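Local coordinates for protein xyloglucanase (Paenibacillus pabuli, PDB 2JEP) that hydrolyses the beta-1,4-glucan backbone of xyloglucan, a plant cell wall polysaccharide, as a family 5 glycoside hydrolase, at residues A[100-104]-A[159-164]; A[109-113]-A[167-171]; A[195-199]-A[224-228]; A[75-79]-A[118-124]. All blocks are in the same frame, centred on the assembly; numbering follows the deposited sequence. Where two conformers were deposited one is given.

Interaction 1: residues A[100-104]-A[159-164]; sequences PNYTI and KVWQQI
Q163 carries the polar part of this contact, its side-chain amide bonded at both ends to an irregular loop. The segment 159-164 is regular helix; 100-104 is coil, opened by a cis peptide before P100 and turned at Y102, whose phi/psi of 50/46 is left-handed, before T103 and I104 extend (-68/128 and -81/134). Closest approach of CA atoms is Y102 to K159, 6.3 Å. With chi1 m, chi2 t and chi3 at 78°, Q163 reaches across so that NE2 donates to the carbonyl O of Y102 at 2.8 Å (168°) while OE1 accepts from the backbone N of I104, also at 2.8 Å (174°). The same NE2 donates to the carbonyl O of K159 at 3.0 Å, which satisfies both its hydrogens; that K159 O also takes the helical bond from Q163 N at 3.2 Å. I104 also points toward the helix, CD1 lying 4.0 Å from both V160 CG1 and I164 CG1. K159 CB packs 4.1 Å from Y102 CB, with K159 CG at the Y102 ring edge. In the TIM barrel, the contact lays the loop between strand 85-88 and helix 106-120 against helix 150-167, whose W161 faces helix 193-211.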
loop_
_atom_site.group_PDB
_atom_site.type_symbol
_atom_site.label_atom_id
_atom_site.label_comp_id
_atom_site.label_asym_id
_atom_site.label_seq_id
_atom_site.Cartn_x
_atom_site.Cartn_y
_atom_site.Cartn_z
ATOM N N PRO A 100 15.753 17.181 -18.729
ATOM C CA PRO A 100 15.905 15.736 -18.613
ATOM C C PRO A 100 16.347 15.140 -17.257
ATOM O O PRO A 100 16.348 13.914 -17.105
ATOM C CB PRO A 100 16.986 15.454 -19.686
ATOM C CG PRO A 100 17.850 16.650 -19.623
ATOM C CD PRO A 100 16.944 17.794 -19.386
ATOM N N ASN A 101 16.768 15.968 -16.289
ATOM C CA ASN A 101 17.310 15.432 -15.047
ATOM C C ASN A 101 16.172 15.001 -14.106
ATOM O O ASN A 101 16.336 14.072 -13.335
ATOM C CB ASN A 101 18.162 16.464 -14.318
ATOM C CG ASN A 101 19.460 16.766 -15.029
ATOM O OD1 ASN A 101 20.072 17.806 -14.771
ATOM N ND2 ASN A 101 19.896 15.866 -15.903
ATOM N N TYR A 102 15.039 15.688 -14.188
ATOM C CA TYR A 102 13.896 15.410 -13.302
ATOM C C TYR A 102 14.331 15.361 -11.841
ATOM O O TYR A 102 13.943 14.464 -11.096
ATOM C CB TYR A 102 13.198 14.123 -13.722
ATOM C CG TYR A 102 12.559 14.169 -15.089
ATOM C CD1 TYR A 102 11.434 14.939 -15.326
ATOM C CD2 TYR A 102 13.053 13.403 -16.130
ATOM C CE1 TYR A 102 10.801 14.952 -16.560
ATOM C CE2 TYR A 102 12.435 13.420 -17.375
ATOM C CZ TYR A 102 11.302 14.173 -17.573
ATOM O OH TYR A 102 10.670 14.160 -18.798
ATOM N N THR A 103 15.136 16.330 -11.437
ATOM C CA THR A 103 15.714 16.339 -10.102
ATOM C C THR A 103 14.635 16.557 -9.051
ATOM O O THR A 103 13.857 17.483 -9.138
ATOM C CB THR A 103 16.768 17.450 -9.973
ATOM O OG1 THR A 103 17.765 17.235 -10.978
ATOM C CG2 THR A 103 17.407 17.479 -8.565
ATOM N N ILE A 104 14.609 15.675 -8.060
ATOM C CA ILE A 104 13.684 15.798 -6.937
ATOM C C ILE A 104 14.227 16.800 -5.924
ATOM O O ILE A 104 15.389 16.730 -5.532
ATOM C CB ILE A 104 13.472 14.436 -6.234
ATOM C CG1 ILE A 104 12.956 13.383 -7.220
ATOM C CG2 ILE A 104 12.496 14.575 -5.047
ATOM C CD1 ILE A 104 12.992 11.992 -6.651
ATOM N N LYS A 159 14.200 8.229 -13.883
ATOM C CA LYS A 159 15.057 9.188 -13.190
ATOM C C LYS A 159 14.615 9.407 -11.741
ATOM O O LYS A 159 15.466 9.562 -10.852
ATOM C CB LYS A 159 15.087 10.517 -13.961
ATOM C CG LYS A 159 15.815 10.455 -15.295
ATOM C CD LYS A 159 17.324 10.224 -15.107
ATOM C CE LYS A 159 18.149 10.529 -16.355
ATOM N NZ LYS A 159 19.608 10.404 -15.994
ATOM N N VAL A 160 13.295 9.418 -11.503
ATOM C CA VAL A 160 12.769 9.571 -10.156
ATOM C C VAL A 160 13.175 8.367 -9.309
ATOM O O VAL A 160 13.717 8.542 -8.217
ATOM C CB VAL A 160 11.253 9.807 -10.208
ATOM C CG1 VAL A 160 10.606 9.653 -8.826
ATOM C CG2 VAL A 160 10.995 11.187 -10.797
ATOM N N TRP A 161 12.961 7.132 -9.797
ATOM C CA TRP A 161 13.373 5.985 -8.984
ATOM C C TRP A 161 14.876 5.887 -8.811
ATOM O O TRP A 161 15.341 5.421 -7.776
ATOM C CB TRP A 161 12.784 4.657 -9.490
ATOM C CG TRP A 161 11.506 4.347 -8.796
ATOM C CD1 TRP A 161 10.246 4.259 -9.339
ATOM C CD2 TRP A 161 11.352 4.085 -7.396
ATOM N NE1 TRP A 161 9.349 3.962 -8.362
ATOM C CE2 TRP A 161 9.991 3.853 -7.158
ATOM C CE3 TRP A 161 12.244 3.991 -6.324
ATOM C CZ2 TRP A 161 9.501 3.569 -5.886
ATOM C CZ3 TRP A 161 11.744 3.716 -5.074
ATOM C CH2 TRP A 161 10.388 3.525 -4.869
ATOM N N GLN A 162 15.641 6.348 -9.802
ATOM C CA GLN A 162 17.102 6.351 -9.625
ATOM C C GLN A 162 17.457 7.154 -8.382
ATOM O O GLN A 162 18.299 6.745 -7.567
ATOM C CB GLN A 162 17.799 6.990 -10.824
ATOM C CG GLN A 162 17.993 6.159 -12.045
ATOM C CD GLN A 162 18.764 6.910 -13.124
ATOM O OE1 GLN A 162 19.041 8.092 -12.983
ATOM N NE2 GLN A 162 19.104 6.222 -14.207
ATOM N N GLN A 163 16.855 8.327 -8.270
ATOM C CA GLN A 163 17.145 9.228 -7.147
ATOM C C GLN A 163 16.646 8.710 -5.813
ATOM O O GLN A 163 17.344 8.802 -4.809
ATOM C CB GLN A 163 16.548 10.600 -7.433
ATOM C CG GLN A 163 17.191 11.317 -8.590
ATOM C CD GLN A 163 16.417 12.536 -8.953
ATOM O OE1 GLN A 163 16.511 13.567 -8.273
ATOM N NE2 GLN A 163 15.609 12.435 -9.998
ATOM N N ILE A 164 15.422 8.197 -5.773
ATOM C CA ILE A 164 14.901 7.678 -4.486
ATOM C C ILE A 164 15.762 6.488 -4.063
ATOM O O ILE A 164 16.194 6.379 -2.910
ATOM C CB ILE A 164 13.426 7.211 -4.639
ATOM C CG1 ILE A 164 12.498 8.351 -5.044
ATOM C CG2 ILE A 164 12.953 6.525 -3.353
ATOM C CD1 ILE A 164 11.148 7.886 -5.606
#

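Interaction 2: residues A[109-113]-A[167-171]; sequences LNRIQ and KFSNY
K167, still helical (-60/-35), approaches L109 at a CA separation of 7.6 Å. Its side chain, t at chi1 and p at chi2, runs past segment 109-113 of helix 106-120: CE lies 4.2 Å from L109 CB and 3.6 Å from Q113 OE1, and NZ donates to N110 OD1 at 2.7 Å. The K167 carbonyl O is bridged to Q113 by a water, which donates to that O (2.8 Å) and accepts from Q113 NE2 (3.0 Å). F168 leaves helical angles (-109/20) and starts a type I beta turn ending at Y171, evidenced by Y171 N to F168 O at 3.1 Å. Its CA is 7.7 Å from that of Q113, and its ring (chi1 m) enters the interface, CZ reaching 3.6 Å from Q113 CA at the ring edge and 4.0 Å from I112 CG2. In the TIM barrel this places the turn between helix 150-167 and strand 175-178 beside the preceding barrel helix, 106-120; F168 also touches L175 and F177 of strand 175-178. The S169 backbone bonds to N216. Y171 then extends (-73/143), and Q113 (t, t) donates from NE2 to Y171 OH at 3.2 Å (137°), a hydroxyl also hydrogen-bonded to D117.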
loop_
_atom_site.group_PDB
_atom_site.type_symbol
_atom_site.label_atom_id
_atom_site.label_comp_id
_atom_site.label_asym_id
_atom_site.label_seq_id
_atom_site.Cartn_x
_atom_site.Cartn_y
_atom_site.Cartn_z
ATOM N N LEU A 109 13.295 14.882 -0.382
ATOM C CA LEU A 109 13.973 13.627 -0.128
ATOM C C LEU A 109 14.517 13.547 1.294
ATOM O O LEU A 109 14.444 12.484 1.914
ATOM C CB LEU A 109 15.088 13.385 -1.135
ATOM C CG LEU A 109 14.716 12.932 -2.535
ATOM C CD1 LEU A 109 15.993 12.898 -3.377
ATOM C CD2 LEU A 109 13.993 11.593 -2.480
ATOM N N ASN A 110 15.043 14.644 1.823
ATOM C CA ASN A 110 15.540 14.623 3.205
ATOM C C ASN A 110 14.430 14.413 4.215
ATOM O O ASN A 110 14.618 13.738 5.223
ATOM C CB ASN A 110 16.309 15.905 3.527
ATOM C CG ASN A 110 17.650 15.945 2.862
ATOM O OD1 ASN A 110 18.250 14.898 2.616
ATOM N ND2 ASN A 110 18.151 17.156 2.604
ATOM N N ARG A 111 13.263 14.980 3.929
ATOM C CA ARG A 111 12.117 14.773 4.821
ATOM C C ARG A 111 11.613 13.330 4.770
ATOM O O ARG A 111 11.302 12.723 5.804
ATOM C CB ARG A 111 10.980 15.738 4.505
ATOM C CG ARG A 111 9.745 15.567 5.375
ATOM C CD ARG A 111 10.062 15.787 6.867
ATOM N NE ARG A 111 8.873 15.471 7.659
ATOM C CZ ARG A 111 8.897 15.048 8.917
ATOM N NH1 ARG A 111 10.034 14.943 9.589
ATOM N NH2 ARG A 111 7.766 14.678 9.504
ATOM N N ILE A 112 11.496 12.792 3.560
ATOM C CA ILE A 112 11.066 11.400 3.422
ATOM C C ILE A 112 12.033 10.504 4.194
ATOM O O ILE A 112 11.602 9.575 4.915
ATOM C CB ILE A 112 11.016 10.983 1.933
ATOM C CG1 ILE A 112 9.982 11.827 1.176
ATOM C CG2 ILE A 112 10.771 9.465 1.797
ATOM C CD1 ILE A 112 10.215 11.884 -0.354
ATOM N N GLN A 113 13.332 10.769 4.070
ATOM C CA GLN A 113 14.306 9.951 4.776
ATOM C C GLN A 113 14.139 10.059 6.292
ATOM O O GLN A 113 14.255 9.065 7.002
ATOM C CB GLN A 113 15.731 10.296 4.348
ATOM C CG GLN A 113 16.760 9.632 5.210
ATOM C CD GLN A 113 18.139 9.926 4.767
ATOM O OE1 GLN A 113 18.549 11.086 4.728
ATOM N NE2 GLN A 113 18.879 8.882 4.460
ATOM N N LYS A 167 19.133 7.483 -2.692
ATOM C CA LYS A 167 19.048 8.097 -1.357
ATOM C C LYS A 167 19.035 7.025 -0.262
ATOM O O LYS A 167 19.587 7.209 0.825
ATOM C CB LYS A 167 17.757 8.940 -1.268
ATOM C CG LYS A 167 17.565 9.787 -0.025
ATOM C CD LYS A 167 18.526 10.944 0.003
ATOM C CE LYS A 167 18.275 11.859 1.191
ATOM N NZ LYS A 167 19.393 12.827 1.307
ATOM N N PHE A 168 18.398 5.884 -0.550
ATOM C CA PHE A 168 18.195 4.841 0.446
ATOM C C PHE A 168 19.039 3.582 0.232
ATOM O O PHE A 168 18.778 2.527 0.809
ATOM C CB PHE A 168 16.703 4.478 0.463
ATOM C CG PHE A 168 15.823 5.567 1.025
ATOM C CD1 PHE A 168 15.720 5.740 2.395
ATOM C CD2 PHE A 168 15.136 6.428 0.191
ATOM C CE1 PHE A 168 14.968 6.771 2.913
ATOM C CE2 PHE A 168 14.357 7.452 0.688
ATOM C CZ PHE A 168 14.277 7.618 2.080
ATOM N N SER A 169 20.121 3.706 -0.538
ATOM C CA SER A 169 20.837 2.510 -0.945
ATOM C C SER A 169 21.467 1.713 0.173
ATOM O O SER A 169 21.589 0.492 0.041
ATOM C CB SER A 169 21.894 2.829 -1.995
ATOM O OG SER A 169 22.938 3.583 -1.427
ATOM N N ASN A 170 21.809 2.362 1.288
ATOM C CA ASN A 170 22.485 1.647 2.360
ATOM C C ASN A 170 21.543 1.014 3.389
ATOM O O ASN A 170 21.991 0.325 4.304
ATOM C CB ASN A 170 23.520 2.557 3.024
ATOM C CG ASN A 170 24.626 2.998 2.052
ATOM O OD1 ASN A 170 25.073 2.223 1.206
ATOM N ND2 ASN A 170 25.042 4.252 2.163
ATOM N N TYR A 171 20.239 1.214 3.227
ATOM C CA TYR A 171 19.281 0.606 4.141
ATOM C C TYR A 171 19.159 -0.895 3.902
ATOM O O TYR A 171 19.232 -1.360 2.766
ATOM C CB TYR A 171 17.901 1.256 3.967
ATOM C CG TYR A 171 17.836 2.639 4.556
ATOM C CD1 TYR A 171 18.580 3.698 4.027
ATOM C CD2 TYR A 171 17.044 2.909 5.668
ATOM C CE1 TYR A 171 18.540 4.962 4.581
ATOM C CE2 TYR A 171 16.991 4.188 6.219
ATOM C CZ TYR A 171 17.751 5.217 5.683
ATOM O OH TYR A 171 17.755 6.494 6.194
HETATM O O HOH W 1 20.841 9.271 2.260
#

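Interaction 3: residues A[195-199]-A[224-228]; sequences YYTNL and VPGWN
The indole of W227 (chi1 t) is the main bump, and three residues of segment 195-199 form the hollow that receives it. Y195 meets its edge, CB lying 3.7 Å from W227 CH2, while L199 (chi1 t, chi2 t) sets CD1 3.9 Å from W227 CE3. The Y196 ring, at an off-well chi1 of -140°, has W227 CB over one face, 3.5 Å from Y196 CZ; the two six-membered rings lie obliquely, centroids 5.5 Å apart and planes at 45°. Y196 and W227 are nearest in CA register (6.9 Å). In the TIM barrel, the start of helix 193-211 packs here against the residues that follow strand 222-225, at the C-terminal end of that barrel strand. G226 leaves room for Y196 OH, 3.7 Å from G226 CA; a CB would sit only 2.8 Å from that oxygen. W227 N donates to Y196 OH at 3.0 Å (168°), and the hydroxyl also bonds to Y233 O. Beyond G226, L199 CD2 rests 3.6 Å from P225 O.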
loop_
_atom_site.group_PDB
_atom_site.type_symbol
_atom_site.label_atom_id
_atom_site.label_comp_id
_atom_site.label_asym_id
_atom_site.label_seq_id
_atom_site.Cartn_x
_atom_site.Cartn_y
_atom_site.Cartn_z
ATOM N N TYR A 195 -2.848 -0.432 -22.115
ATOM C CA TYR A 195 -2.535 0.267 -20.888
ATOM C C TYR A 195 -1.906 -0.652 -19.848
ATOM O O TYR A 195 -1.014 -0.239 -19.106
ATOM C CB TYR A 195 -3.769 0.946 -20.312
ATOM C CG TYR A 195 -4.378 2.030 -21.154
ATOM C CD1 TYR A 195 -3.689 2.617 -22.206
ATOM C CD2 TYR A 195 -5.667 2.470 -20.903
ATOM C CE1 TYR A 195 -4.287 3.607 -22.982
ATOM C CE2 TYR A 195 -6.266 3.447 -21.689
ATOM C CZ TYR A 195 -5.576 4.022 -22.713
ATOM O OH TYR A 195 -6.164 5.004 -23.488
ATOM N N TYR A 196 -2.366 -1.910 -19.806
ATOM C CA TYR A 196 -1.762 -2.888 -18.908
ATOM C C TYR A 196 -0.296 -3.105 -19.271
ATOM O O TYR A 196 0.570 -3.237 -18.388
ATOM C CB TYR A 196 -2.551 -4.215 -18.879
ATOM C CG TYR A 196 -2.676 -4.847 -17.518
ATOM C CD1 TYR A 196 -1.669 -4.761 -16.551
ATOM C CD2 TYR A 196 -3.822 -5.557 -17.182
ATOM C CE1 TYR A 196 -1.819 -5.332 -15.299
ATOM C CE2 TYR A 196 -3.975 -6.129 -15.929
ATOM C CZ TYR A 196 -2.970 -5.997 -14.989
ATOM O OH TYR A 196 -3.146 -6.526 -13.709
ATOM N N THR A 197 -0.003 -3.109 -20.578
ATOM C CA THR A 197 1.390 -3.211 -21.021
ATOM C C THR A 197 2.235 -2.046 -20.503
ATOM O O THR A 197 3.339 -2.242 -20.045
ATOM C CB THR A 197 1.441 -3.360 -22.537
ATOM O OG1 THR A 197 0.833 -4.609 -22.840
ATOM C CG2 THR A 197 2.877 -3.301 -23.078
ATOM N N ASN A 198 1.695 -0.834 -20.525
ATOM C CA ASN A 198 2.419 0.302 -19.939
ATOM C C ASN A 198 2.686 0.079 -18.452
ATOM O O ASN A 198 3.762 0.325 -17.979
ATOM C CB ASN A 198 1.680 1.627 -20.198
ATOM C CG ASN A 198 1.653 2.007 -21.669
ATOM O OD1 ASN A 198 2.521 1.574 -22.455
ATOM N ND2 ASN A 198 0.671 2.812 -22.050
ATOM N N LEU A 199 1.663 -0.369 -17.731
ATOM C CA LEU A 199 1.818 -0.661 -16.300
ATOM C C LEU A 199 2.963 -1.656 -16.087
ATOM O O LEU A 199 3.836 -1.463 -15.241
ATOM C CB LEU A 199 0.488 -1.197 -15.732
ATOM C CG LEU A 199 0.373 -1.395 -14.224
ATOM C CD1 LEU A 199 -1.100 -1.467 -13.834
ATOM C CD2 LEU A 199 1.111 -2.641 -13.740
ATOM N N VAL A 224 5.416 -4.736 -6.220
ATOM C CA VAL A 224 4.800 -4.263 -7.446
ATOM C C VAL A 224 3.323 -4.658 -7.470
ATOM O O VAL A 224 2.971 -5.769 -7.077
ATOM C CB VAL A 224 5.518 -4.781 -8.727
ATOM C CG1 VAL A 224 6.967 -4.316 -8.711
ATOM C CG2 VAL A 224 5.431 -6.300 -8.879
ATOM N N PRO A 225 2.454 -3.755 -7.949
ATOM C CA PRO A 225 1.073 -4.100 -8.148
ATOM C C PRO A 225 0.726 -4.454 -9.579
ATOM O O PRO A 225 1.490 -4.182 -10.494
ATOM C CB PRO A 225 0.375 -2.786 -7.795
ATOM C CG PRO A 225 1.299 -1.759 -8.410
ATOM C CD PRO A 225 2.693 -2.333 -8.245
ATOM N N GLY A 226 -0.469 -5.015 -9.737
ATOM C CA GLY A 226 -1.151 -5.020 -11.017
ATOM C C GLY A 226 -2.159 -3.886 -11.110
ATOM O O GLY A 226 -2.066 -2.879 -10.416
ATOM N N TRP A 227 -3.112 -4.038 -12.017
ATOM C CA TRP A 227 -4.046 -2.983 -12.383
ATOM C C TRP A 227 -4.916 -2.546 -11.207
ATOM O O TRP A 227 -5.688 -3.347 -10.667
ATOM C CB TRP A 227 -4.946 -3.505 -13.502
ATOM C CG TRP A 227 -5.867 -2.506 -14.101
ATOM C CD1 TRP A 227 -7.172 -2.282 -13.786
ATOM C CD2 TRP A 227 -5.567 -1.642 -15.201
ATOM N NE1 TRP A 227 -7.700 -1.331 -14.612
ATOM C CE2 TRP A 227 -6.736 -0.910 -15.489
ATOM C CE3 TRP A 227 -4.418 -1.414 -15.974
ATOM C CZ2 TRP A 227 -6.802 0.023 -16.513
ATOM C CZ3 TRP A 227 -4.480 -0.494 -16.987
ATOM C CH2 TRP A 227 -5.663 0.222 -17.251
ATOM N N ASN A 228 -4.793 -1.272 -10.837
ATOM C CA ASN A 228 -5.625 -0.674 -9.783
ATOM C C ASN A 228 -5.595 -1.456 -8.478
ATOM O O ASN A 228 -6.555 -1.397 -7.717
ATOM C CB ASN A 228 -7.071 -0.465 -10.218
ATOM C CG ASN A 228 -7.747 0.594 -9.398
ATOM O OD1 ASN A 228 -7.083 1.509 -8.870
ATOM N ND2 ASN A 228 -9.068 0.513 -9.314
#

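Interaction 4: residues A[75-79]-A[118-124]; sequences IKKVK and YAYNEGL
Residues 75-79 are regular helix, with K79 N bonded to I75 O at 2.9 Å. Opposite them, 118-124 carries the end of helix 106-120 and its exit: a type I turn spans Y120 to G123, and a Schellman motif closes the helix, with L124 N to A119 O at 3.2 Å and G123 N to Y120 O at 3.1 Å. G123, the C-prime residue, has phi/psi of 84/8, where a CB would jam against the preceding carbonyl O. CA atoms pair as I75 with A119 (6.1 Å), K76 with E122 (7.4 Å) and K79 with L124 (7.8 Å). I75, m at chi1 and chi2, puts CG2 3.7 Å from L124 CD1 and 3.9 Å from A119 CB, while CG1 lies 3.9 Å from Y118 CB. K79, fully extended with every chi t, sends NZ to the capped end, donating to E122 O at 2.8 Å and forming a salt bridge with E122 OE1 at 2.9 Å. E122 folds m, m to meet it. A119 and L124 also touch I86 of strand 85-88. Two successive barrel helices thus pack side by side across their intervening strand, as in the (beta-alpha)8 TIM barrel of family 5 hydrolases.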
loop_
_atom_site.group_PDB
_atom_site.type_symbol
_atom_site.label_atom_id
_atom_site.label_comp_id
_atom_site.label_asym_id
_atom_site.label_seq_id
_atom_site.Cartn_x
_atom_site.Cartn_y
_atom_site.Cartn_z
ATOM N N ILE A 75 5.049 6.938 15.437
ATOM C CA ILE A 75 5.521 5.640 14.981
ATOM C C ILE A 75 5.805 4.714 16.167
ATOM O O ILE A 75 5.487 3.520 16.121
ATOM C CB ILE A 75 6.759 5.798 14.083
ATOM C CG1 ILE A 75 6.458 6.696 12.857
ATOM C CG2 ILE A 75 7.268 4.434 13.627
ATOM C CD1 ILE A 75 5.158 6.340 12.075
ATOM N N LYS A 76 6.312 5.274 17.266
ATOM C CA LYS A 76 6.518 4.481 18.468
ATOM C C LYS A 76 5.203 3.966 19.031
ATOM O O LYS A 76 5.145 2.829 19.526
ATOM C CB LYS A 76 7.306 5.270 19.510
ATOM C CG LYS A 76 8.761 5.434 19.145
ATOM C CD LYS A 76 9.522 6.196 20.221
ATOM C CE LYS A 76 11.021 6.252 19.921
ATOM N NZ LYS A 76 11.709 7.379 20.621
ATOM N N LYS A 77 4.157 4.774 18.960
ATOM C CA LYS A 77 2.833 4.363 19.446
ATOM C C LYS A 77 2.263 3.225 18.605
ATOM O O LYS A 77 1.697 2.253 19.135
ATOM C CB LYS A 77 1.900 5.573 19.439
ATOM C CG LYS A 77 0.578 5.392 20.137
ATOM C CD LYS A 77 0.742 5.387 21.652
ATOM C CE LYS A 77 -0.585 5.088 22.328
ATOM N NZ LYS A 77 -0.443 5.057 23.808
ATOM N N VAL A 78 2.430 3.329 17.288
ATOM C CA VAL A 78 1.960 2.283 16.380
ATOM C C VAL A 78 2.730 0.974 16.662
ATOM O O VAL A 78 2.132 -0.126 16.721
ATOM C CB VAL A 78 2.094 2.760 14.916
ATOM C CG1 VAL A 78 1.851 1.631 13.947
ATOM C CG2 VAL A 78 1.134 3.912 14.648
ATOM N N LYS A 79 4.051 1.069 16.842
ATOM C CA LYS A 79 4.840 -0.111 17.205
ATOM C C LYS A 79 4.350 -0.718 18.537
ATOM O O LYS A 79 4.253 -1.938 18.679
ATOM C CB LYS A 79 6.324 0.270 17.299
ATOM C CG LYS A 79 7.257 -0.795 17.898
ATOM C CD LYS A 79 8.669 -0.297 17.879
ATOM C CE LYS A 79 9.591 -1.187 18.685
ATOM N NZ LYS A 79 11.020 -0.698 18.640
ATOM N N TYR A 118 12.197 7.238 11.309
ATOM C CA TYR A 118 11.374 7.075 12.509
ATOM C C TYR A 118 10.942 5.632 12.687
ATOM O O TYR A 118 10.859 5.153 13.794
ATOM C CB TYR A 118 10.106 7.933 12.475
ATOM C CG TYR A 118 10.278 9.438 12.405
ATOM C CD1 TYR A 118 11.468 10.050 12.700
ATOM C CD2 TYR A 118 9.219 10.247 12.017
ATOM C CE1 TYR A 118 11.606 11.442 12.602
ATOM C CE2 TYR A 118 9.346 11.609 11.948
ATOM C CZ TYR A 118 10.544 12.207 12.217
ATOM O OH TYR A 118 10.638 13.577 12.105
ATOM N N ALA A 119 10.621 4.966 11.582
ATOM C CA ALA A 119 10.196 3.552 11.596
ATOM C C ALA A 119 11.384 2.603 11.525
ATOM O O ALA A 119 11.480 1.638 12.299
ATOM C CB ALA A 119 9.226 3.266 10.439
ATOM N N TYR A 120 12.317 2.880 10.615
ATOM C CA TYR A 120 13.460 1.986 10.423
ATOM C C TYR A 120 14.323 1.886 11.682
ATOM O O TYR A 120 14.798 0.799 12.036
ATOM C CB TYR A 120 14.266 2.473 9.229
ATOM C CG TYR A 120 15.469 1.652 8.832
ATOM C CD1 TYR A 120 15.348 0.592 7.970
ATOM C CD2 TYR A 120 16.736 1.972 9.306
ATOM C CE1 TYR A 120 16.464 -0.137 7.578
ATOM C CE2 TYR A 120 17.845 1.239 8.946
ATOM C CZ TYR A 120 17.714 0.202 8.064
ATOM O OH TYR A 120 18.805 -0.543 7.643
ATOM N N ASN A 121 14.527 3.013 12.361
ATOM C CA ASN A 121 15.350 3.006 13.567
ATOM C C ASN A 121 14.690 2.328 14.750
ATOM O O ASN A 121 15.383 2.026 15.753
ATOM C CB ASN A 121 15.765 4.418 13.948
ATOM C CG ASN A 121 16.781 5.001 13.009
ATOM O OD1 ASN A 121 17.424 4.277 12.250
ATOM N ND2 ASN A 121 16.937 6.332 13.058
ATOM N N GLU A 122 13.380 2.074 14.641
ATOM C CA GLU A 122 12.632 1.310 15.631
ATOM C C GLU A 122 12.522 -0.170 15.282
ATOM O O GLU A 122 11.813 -0.916 15.941
ATOM C CB GLU A 122 11.237 1.904 15.815
ATOM C CG GLU A 122 11.218 3.235 16.506
ATOM C CD GLU A 122 11.648 3.139 17.960
ATOM O OE1 GLU A 122 11.245 2.157 18.608
ATOM O OE2 GLU A 122 12.383 4.033 18.447
ATOM N N GLY A 123 13.264 -0.616 14.282
ATOM C CA GLY A 123 13.300 -2.045 13.991
ATOM C C GLY A 123 12.144 -2.518 13.124
ATOM O O GLY A 123 11.976 -3.720 12.930
ATOM N N LEU A 124 11.349 -1.583 12.600
ATOM C CA LEU A 124 10.162 -1.947 11.820
ATOM C C LEU A 124 10.524 -2.163 10.356
ATOM O O LEU A 124 11.501 -1.610 9.871
ATOM C CB LEU A 124 9.139 -0.817 11.926
ATOM C CG LEU A 124 8.646 -0.545 13.347
ATOM C CD1 LEU A 124 7.871 0.756 13.399
ATOM C CD2 LEU A 124 7.787 -1.693 13.898
#

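From the N terminus, interaction 4 opens first at 75-79 and closes at 118-124, joining helix 72-80 to the end of helix 106-120 around strand 85-88. Interactions 1 and 2 open inside that loop, at 100-104 and 109-113, but close beyond it, at 159-164 and 167-171, so all three cross one another rather than nest. Interactions 1 and 2 touch, I104 CG2 lying 3.7 Å from L109 CG; interactions 2 and 4 share helix 106-120 and meet through R111 NH1 and Y118 OH, 2.9 Å apart. Interaction 3 follows in series, tying helix 193-211 to the loop that follows strand 222-225, its centre about 31 Å from that of interaction 4, across the barrel.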